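Local coordinates for protein glutathione synthetase-like effector 30 (Gpa-GSS30-apo) (Globodera pallida, PDB 5OET) that is a glutathione synthetase-like effector of a plant-parasitic nematode, probably derived from the housekeeping ligase that joins gamma-glutamylcysteine to glycine, at residues A[156-161]-A[334-339]; A[245-250]-A[308-313]. One frame throughout, in Å; residues are numbered along the deposited sequence.

Interaction 1 (A[156-161]-A[334-339]); sequences IRQPVA and TAIKTP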
ATOM      1  N   ILE A 156      21.134   0.164 -36.896  1.00 73.50           N
ATOM      2  CA  ILE A 156      20.301  -0.017 -35.689  1.00 70.95           C
ATOM      3  C   ILE A 156      20.066  -1.521 -35.491  1.00 69.33           C
ATOM      4  O   ILE A 156      19.634  -2.219 -36.407  1.00 70.22           O
ATOM      5  CB  ILE A 156      18.916   0.703 -35.723  1.00 70.32           C
ATOM      6  CG1 ILE A 156      18.967   2.082 -36.407  1.00 70.71           C
ATOM      7  CG2 ILE A 156      18.397   0.898 -34.297  1.00 69.64           C
ATOM      8  CD1 ILE A 156      17.641   2.817 -36.449  1.00 68.91           C
ATOM      9  N   ARG A 157      20.341  -2.009 -34.285  1.00 65.96           N
ATOM     10  CA  ARG A 157      20.257  -3.436 -33.995  1.00 63.20           C
ATOM     11  C   ARG A 157      18.882  -3.896 -33.536  1.00 59.16           C
ATOM     12  O   ARG A 157      18.508  -5.041 -33.766  1.00 59.19           O
ATOM     13  CB  ARG A 157      21.353  -3.829 -33.006  1.00 64.54           C
ATOM     14  CG  ARG A 157      22.671  -4.026 -33.744  1.00 65.75           C
ATOM     15  CD  ARG A 157      23.850  -4.042 -32.813  1.00 66.89           C
ATOM     16  NE  ARG A 157      25.099  -3.994 -33.566  1.00 69.54           N
ATOM     17  CZ  ARG A 157      26.316  -3.988 -33.034  1.00 71.50           C
ATOM     18  NH1 ARG A 157      27.376  -3.920 -33.833  1.00 73.74           N
ATOM     19  NH2 ARG A 157      26.476  -4.064 -31.706  1.00 71.39           N
ATOM     20  N   GLN A 158      18.141  -3.009 -32.881  1.00 55.71           N
ATOM     21  CA  GLN A 158      16.737  -3.249 -32.539  1.00 52.51           C
ATOM     22  C   GLN A 158      15.873  -2.115 -33.095  1.00 52.74           C
ATOM     23  O   GLN A 158      15.842  -1.040 -32.513  1.00 53.59           O
ATOM     24  CB  GLN A 158      16.570  -3.380 -31.026  1.00 47.61           C
ATOM     25  CG  GLN A 158      15.178  -3.772 -30.569  1.00 45.64           C
ATOM     26  CD  GLN A 158      14.508  -4.868 -31.393  1.00 44.90           C
ATOM     27  OE1 GLN A 158      13.863  -4.595 -32.400  1.00 43.73           O
ATOM     28  NE2 GLN A 158      14.631  -6.107 -30.945  1.00 43.84           N
ATOM     29  N   PRO A 159      15.189  -2.345 -34.233  1.00 54.11           N
ATOM     30  CA  PRO A 159      14.251  -1.350 -34.806  1.00 54.68           C
ATOM     31  C   PRO A 159      13.050  -1.005 -33.937  1.00 53.69           C
ATOM     32  O   PRO A 159      12.536   0.103 -34.025  1.00 54.24           O
ATOM     33  CB  PRO A 159      13.748  -2.032 -36.090  1.00 55.39           C
ATOM     34  CG  PRO A 159      14.800  -3.009 -36.433  1.00 56.06           C
ATOM     35  CD  PRO A 159      15.324  -3.512 -35.122  1.00 54.93           C
ATOM     36  N   VAL A 160      12.591  -1.964 -33.134  1.00 53.86           N
ATOM     37  CA  VAL A 160      11.400  -1.791 -32.300  1.00 52.96           C
ATOM     38  C   VAL A 160      11.754  -1.034 -31.025  1.00 51.22           C
ATOM     39  O   VAL A 160      12.574  -1.483 -30.226  1.00 50.10           O
ATOM     40  CB  VAL A 160      10.716  -3.139 -31.961  1.00 52.86           C
ATOM     41  CG1 VAL A 160       9.576  -2.943 -30.968  1.00 52.12           C
ATOM     42  CG2 VAL A 160      10.204  -3.798 -33.232  1.00 54.06           C
ATOM     43  N   ALA A 161      11.103   0.112 -30.866  1.00 50.85           N
ATOM     44  CA  ALA A 161      11.218   0.958 -29.689  1.00 50.27           C
ATOM     45  C   ALA A 161       9.894   0.941 -28.971  1.00 48.69           C
ATOM     46  O   ALA A 161       8.848   0.824 -29.591  1.00 48.85           O
ATOM     47  CB  ALA A 161      11.579   2.388 -30.093  1.00 50.17           C
ATOM     48  N   THR A 334      20.260  -5.888 -29.126  1.00 48.87           N
ATOM     49  CA  THR A 334      18.951  -6.257 -29.631  1.00 47.80           C
ATOM     50  C   THR A 334      17.799  -6.047 -28.641  1.00 47.21           C
ATOM     51  O   THR A 334      16.643  -6.189 -29.030  1.00 47.76           O
ATOM     52  CB  THR A 334      18.925  -7.689 -30.157  1.00 48.53           C
ATOM     53  OG1 THR A 334      19.077  -8.614 -29.072  1.00 47.85           O
ATOM     54  CG2 THR A 334      20.029  -7.868 -31.231  1.00 49.61           C
ATOM     55  N   ALA A 335      18.077  -5.706 -27.383  1.00 46.50           N
ATOM     56  CA  ALA A 335      17.001  -5.467 -26.425  1.00 46.19           C
ATOM     57  C   ALA A 335      16.159  -4.265 -26.853  1.00 46.14           C
ATOM     58  O   ALA A 335      16.681  -3.301 -27.421  1.00 45.96           O
ATOM     59  CB  ALA A 335      17.559  -5.247 -25.022  1.00 46.02           C
ATOM     60  N   ILE A 336      14.854  -4.331 -26.601  1.00 45.72           N
ATOM     61  CA  ILE A 336      13.996  -3.192 -26.840  1.00 45.10           C
ATOM     62  C   ILE A 336      14.281  -2.188 -25.723  1.00 45.41           C
ATOM     63  O   ILE A 336      14.321  -2.558 -24.563  1.00 44.47           O
ATOM     64  CB  ILE A 336      12.520  -3.589 -26.873  1.00 44.05           C
ATOM     65  CG1 ILE A 336      12.274  -4.554 -28.033  1.00 44.78           C
ATOM     66  CG2 ILE A 336      11.644  -2.349 -27.015  1.00 43.14           C
ATOM     67  CD1 ILE A 336      10.873  -5.138 -28.053  1.00 44.55           C
ATOM     68  N   LYS A 337      14.532  -0.933 -26.093  1.00 47.51           N
ATOM     69  CA  LYS A 337      14.783   0.158 -25.139  1.00 48.21           C
ATOM     70  C   LYS A 337      13.511   0.963 -24.956  1.00 49.02           C
ATOM     71  O   LYS A 337      12.595   0.888 -25.781  1.00 49.46           O
ATOM     72  CB  LYS A 337      15.912   1.076 -25.618  1.00 49.46           C
ATOM     73  CG  LYS A 337      17.311   0.643 -25.192  1.00 51.18           C
ATOM     74  CD  LYS A 337      17.785  -0.601 -25.913  1.00 52.73           C
ATOM     75  CE  LYS A 337      17.952  -0.374 -27.404  1.00 53.62           C
ATOM     76  NZ  LYS A 337      18.642  -1.525 -28.051  1.00 55.51           N
ATOM     77  N   THR A 338      13.473   1.749 -23.880  1.00 52.20           N
ATOM     78  CA  THR A 338      12.221   2.341 -23.359  1.00 53.10           C
ATOM     79  C   THR A 338      12.379   3.810 -22.911  1.00 51.35           C
ATOM     80  O   THR A 338      12.216   4.090 -21.726  1.00 53.69           O
ATOM     81  CB  THR A 338      11.725   1.531 -22.126  1.00 54.56           C
ATOM     82  OG1 THR A 338      12.672   1.678 -21.053  1.00 54.43           O
ATOM     83  CG2 THR A 338      11.526   0.021 -22.454  1.00 54.91           C
ATOM     84  N   PRO A 339      12.684   4.747 -23.806  1.00 48.74           N
ATOM     85  CA  PRO A 339      12.911   4.502 -25.209  1.00 48.58           C
ATOM     86  C   PRO A 339      14.398   4.580 -25.502  1.00 46.40           C
ATOM     87  O   PRO A 339      15.176   4.901 -24.616  1.00 45.27           O
ATOM     88  CB  PRO A 339      12.159   5.672 -25.862  1.00 49.28           C
ATOM     89  CG  PRO A 339      12.303   6.789 -24.882  1.00 49.07           C
ATOM     90  CD  PRO A 339      12.639   6.192 -23.539  1.00 48.78           C
TER
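Gln158 carries this contact, with Ile336 and Thr334 as its main partners. Its CG is anti to the backbone N (chi1 -174°), and the side chain then bends at chi2 (43°). This brings the amide beside the carbonyl of Thr334. NE2 donates to Thr334 O over 2.8 Å. The acceptor lies close to the plane of the Gln158 amide, and the donor lies in the plane of the Thr334 carbonyl. The other end of the amide is also held. Gln158 OE1 accepts the backbone N-H of Val160 on a lone pair, at 3.0 Å. The two bonds fix the rotation of the amide and tie the turn at 158-160 to segment 334-339. The aliphatic part of Gln158 packs too: its CG lies 3.9 Å from CG1 of Ile336, the two side chains crossing obliquely. Further along, Ile336 CD1 meets Val160 CG1 at 3.9 Å, and Ile336 CG2 rests near Val160 O. Thr334 adds its methyl CG2, which lies loosely against Arg157 O.

Lys337 is buried and curls back on its own segment, bent at chi2 and chi3. Its NZ reaches Ala335 O at 2.7 Å and bonds Asp331 O, at the C-terminal end of helix 325-331. Around the contact, Pro159 and Ala161 form backbone bonds with Met485 and Gly483. Helix 225-240 places Phe240 against Gln158 and Thr334, and Ala236 against Ile336.

The start of strand 160-173 is thus joined to the edge of another sheet by a side-chain amide and a small apolar patch, with no backbone-to-backbone bond between the two segments. Two carbonyl oxygens grip the buried Lys337 NZ and, with the helix end, would probably stabilise a positive charge there.

Interaction 2 (A[245-250]-A[308-313]); sequences AVILFL and VAVVFD
Two parallel strands, 246-250 and 310-313, approach to 4.7 Å between the axes of these short segments. Leu248 N donates almost straight to Val310 O, and Leu248 O accepts the N-H of Phe312. Leu250 N closes the run by donating to Phe312 O over 3.0 Å. At the other end Val246 O takes the N-H of Ala309. Segment 308-313 turns a corner at Ala309, so the register slips by one residue between the pair Val246-Val308 and the pair Leu248-Val311. The CB of Ala309 meets Ala245 CB at 3.7 Å.

Leu248 shows how the apolar side chains fit. Its CB touches Val308 CG1 at 3.7 Å and lies equally near Val310 O. CG is anti to the backbone N (chi1 -162°). The second torsion (chi2 62°) then sets the fork, and its CD2 branch lies 4.2 Å from Val311 CG2. Leu248 and Val311 point the same way from their strands. Leu250 follows on this face, with its CD2 near both Val311 CG1 and Asp313 OD1.

The other face carries Ile247, Phe249, Val310 and Phe312. The edge of the Phe312 ring is turned to the face of Phe249 in an offset edge-to-face pair, planes at 90° and centroids 5.1 Å apart.

Helices 225-240 and 259-270 pack on the face that carries Phe249 and Phe312: Leu233 and Ala236 meet Val310, Thr266 meets Phe249, and Ile265 meets Phe312. Strand 246-251 also pairs in parallel with strand 279-283, where Phe281 stacks on Phe249. Helix 259-270 makes the beta-alpha-beta crossover between those two strands.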
ATOM      1  N   ALA A 245      13.277 -15.146 -22.442  1.00 51.96           N
ATOM      2  CA  ALA A 245      13.789 -13.801 -22.177  1.00 49.25           C
ATOM      3  C   ALA A 245      13.103 -13.054 -21.044  1.00 47.64           C
ATOM      4  O   ALA A 245      11.899 -13.203 -20.812  1.00 46.25           O
ATOM      5  CB  ALA A 245      13.717 -12.950 -23.423  1.00 48.91           C
ATOM      6  N   VAL A 246      13.894 -12.202 -20.388  1.00 47.31           N
ATOM      7  CA  VAL A 246      13.490 -11.455 -19.201  1.00 46.59           C
ATOM      8  C   VAL A 246      13.353  -9.997 -19.532  1.00 45.49           C
ATOM      9  O   VAL A 246      13.931  -9.514 -20.492  1.00 47.13           O
ATOM     10  CB  VAL A 246      14.536 -11.538 -18.042  1.00 47.55           C
ATOM     11  CG1 VAL A 246      14.902 -12.985 -17.739  1.00 48.69           C
ATOM     12  CG2 VAL A 246      15.809 -10.702 -18.316  1.00 46.89           C
ATOM     13  N   ILE A 247      12.639  -9.292 -18.679  1.00 43.75           N
ATOM     14  CA  ILE A 247      12.546  -7.856 -18.748  1.00 42.62           C
ATOM     15  C   ILE A 247      13.443  -7.255 -17.650  1.00 42.57           C
ATOM     16  O   ILE A 247      13.323  -7.609 -16.473  1.00 41.88           O
ATOM     17  CB  ILE A 247      11.094  -7.421 -18.563  1.00 41.42           C
ATOM     18  CG1 ILE A 247      10.265  -7.867 -19.764  1.00 41.60           C
ATOM     19  CG2 ILE A 247      11.018  -5.916 -18.417  1.00 41.33           C
ATOM     20  CD1 ILE A 247       8.781  -7.804 -19.506  1.00 41.49           C
ATOM     21  N   LEU A 248      14.324  -6.333 -18.039  1.00 41.85           N
ATOM     22  CA  LEU A 248      15.276  -5.751 -17.117  1.00 41.87           C
ATOM     23  C   LEU A 248      14.756  -4.420 -16.617  1.00 41.92           C
ATOM     24  O   LEU A 248      14.384  -3.556 -17.423  1.00 41.87           O
ATOM     25  CB  LEU A 248      16.607  -5.552 -17.812  1.00 43.16           C
ATOM     26  CG  LEU A 248      17.848  -5.357 -16.945  1.00 43.58           C
ATOM     27  CD1 LEU A 248      18.106  -6.588 -16.085  1.00 43.89           C
ATOM     28  CD2 LEU A 248      19.046  -5.085 -17.856  1.00 44.68           C
ATOM     29  N   PHE A 249      14.695  -4.273 -15.288  1.00 41.26           N
ATOM     30  CA  PHE A 249      14.388  -2.996 -14.655  1.00 40.42           C
ATOM     31  C   PHE A 249      15.725  -2.474 -14.157  1.00 42.07           C
ATOM     32  O   PHE A 249      16.343  -3.070 -13.235  1.00 43.44           O
ATOM     33  CB  PHE A 249      13.383  -3.150 -13.515  1.00 39.42           C
ATOM     34  CG  PHE A 249      11.975  -3.357 -13.982  1.00 38.33           C
ATOM     35  CD1 PHE A 249      11.599  -4.530 -14.616  1.00 38.89           C
ATOM     36  CD2 PHE A 249      11.027  -2.387 -13.810  1.00 38.50           C
ATOM     37  CE1 PHE A 249      10.294  -4.739 -15.059  1.00 38.49           C
ATOM     38  CE2 PHE A 249       9.706  -2.593 -14.244  1.00 38.97           C
ATOM     39  CZ  PHE A 249       9.346  -3.770 -14.885  1.00 38.02           C
ATOM     40  N   LEU A 250      16.175  -1.390 -14.792  1.00 42.00           N
ATOM     41  CA  LEU A 250      17.446  -0.769 -14.481  1.00 43.78           C
ATOM     42  C   LEU A 250      17.207   0.468 -13.615  1.00 44.28           C
ATOM     43  O   LEU A 250      16.549   1.409 -14.047  1.00 42.35           O
ATOM     44  CB  LEU A 250      18.131  -0.394 -15.788  1.00 45.04           C
ATOM     45  CG  LEU A 250      19.647  -0.275 -15.838  1.00 46.32           C
ATOM     46  CD1 LEU A 250      20.321  -1.528 -15.315  1.00 48.16           C
ATOM     47  CD2 LEU A 250      20.056  -0.026 -17.274  1.00 47.08           C
ATOM     48  N   VAL A 308      17.777 -10.690 -22.506  1.00 45.02           N
ATOM     49  CA  VAL A 308      16.965  -9.582 -22.032  1.00 43.31           C
ATOM     50  C   VAL A 308      16.214  -9.071 -23.241  1.00 43.05           C
ATOM     51  O   VAL A 308      16.834  -8.621 -24.202  1.00 44.09           O
ATOM     52  CB  VAL A 308      17.830  -8.462 -21.428  1.00 42.77           C
ATOM     53  CG1 VAL A 308      16.976  -7.268 -21.050  1.00 42.43           C
ATOM     54  CG2 VAL A 308      18.585  -8.948 -20.208  1.00 43.13           C
ATOM     55  N   ALA A 309      14.888  -9.161 -23.187  1.00 42.58           N
ATOM     56  CA  ALA A 309      14.007  -8.720 -24.270  1.00 42.42           C
ATOM     57  C   ALA A 309      13.774  -7.204 -24.247  1.00 42.39           C
ATOM     58  O   ALA A 309      13.751  -6.555 -25.298  1.00 44.26           O
ATOM     59  CB  ALA A 309      12.677  -9.450 -24.201  1.00 42.11           C
ATOM     60  N   VAL A 310      13.588  -6.649 -23.049  1.00 41.37           N
ATOM     61  CA  VAL A 310      13.264  -5.247 -22.845  1.00 40.21           C
ATOM     62  C   VAL A 310      14.153  -4.697 -21.757  1.00 40.19           C
ATOM     63  O   VAL A 310      14.245  -5.299 -20.705  1.00 39.73           O
ATOM     64  CB  VAL A 310      11.816  -5.094 -22.357  1.00 39.71           C
ATOM     65  CG1 VAL A 310      11.429  -3.618 -22.223  1.00 39.47           C
ATOM     66  CG2 VAL A 310      10.870  -5.830 -23.283  1.00 40.30           C
ATOM     67  N   VAL A 311      14.789  -3.557 -21.995  1.00 41.73           N
ATOM     68  CA  VAL A 311      15.462  -2.842 -20.909  1.00 43.45           C
ATOM     69  C   VAL A 311      14.606  -1.652 -20.497  1.00 44.53           C
ATOM     70  O   VAL A 311      14.550  -0.641 -21.184  1.00 44.91           O
ATOM     71  CB  VAL A 311      16.884  -2.401 -21.259  1.00 43.55           C
ATOM     72  CG1 VAL A 311      17.501  -1.643 -20.089  1.00 43.80           C
ATOM     73  CG2 VAL A 311      17.734  -3.612 -21.546  1.00 45.15           C
ATOM     74  N   PHE A 312      13.931  -1.791 -19.365  1.00 47.04           N
ATOM     75  CA  PHE A 312      13.115  -0.736 -18.835  1.00 48.50           C
ATOM     76  C   PHE A 312      14.022   0.174 -18.004  1.00 50.32           C
ATOM     77  O   PHE A 312      14.436  -0.176 -16.910  1.00 51.49           O
ATOM     78  CB  PHE A 312      11.953  -1.368 -18.069  1.00 49.76           C
ATOM     79  CG  PHE A 312      10.781  -0.446 -17.823  1.00 51.06           C
ATOM     80  CD1 PHE A 312      10.388   0.539 -18.737  1.00 51.53           C
ATOM     81  CD2 PHE A 312      10.037  -0.592 -16.663  1.00 51.16           C
ATOM     82  CE1 PHE A 312       9.294   1.358 -18.471  1.00 51.80           C
ATOM     83  CE2 PHE A 312       8.948   0.229 -16.385  1.00 51.26           C
ATOM     84  CZ  PHE A 312       8.571   1.199 -17.290  1.00 51.24           C
ATOM     85  N   ASP A 313      14.399   1.310 -18.595  1.00 55.49           N
ATOM     86  CA  ASP A 313      15.273   2.327 -17.968  1.00 58.82           C
ATOM     87  C   ASP A 313      14.477   3.121 -16.909  1.00 56.85           C
ATOM     88  O   ASP A 313      13.478   3.792 -17.218  1.00 55.31           O
ATOM     89  CB  ASP A 313      15.872   3.322 -19.016  1.00 63.97           C
ATOM     90  CG  ASP A 313      17.370   3.034 -19.365  1.00 70.70           C
ATOM     91  OD1 ASP A 313      18.142   2.731 -18.439  1.00 75.51           O
ATOM     92  OD2 ASP A 313      17.804   3.139 -20.556  1.00 72.12           O
TER

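In the fold
Interactions 1 and 2 meet in one sheet, their centres about 11 Å apart. Strand 336-337 lies beside strand 306-314 and runs parallel to it. Ile336 joins them through probable hydrogen bonds of its backbone N and O: N to Ala309 O at 2.8 Å, O to Val311 N at 2.8 Å. Thr338 OG1 adds bonds to Val311 O and Asp313 N. Strand 306-314 lies between strands 246-251 and 336-337, so interaction 2 builds the inner part of the sheet, and interaction 1 connects its margin to the large sheet containing strand 160-173. Helix 225-240 packs against both contacts. The magnesium ligands His406 and Glu426 belong to neither; they flank strands of a separate four-stranded sheet.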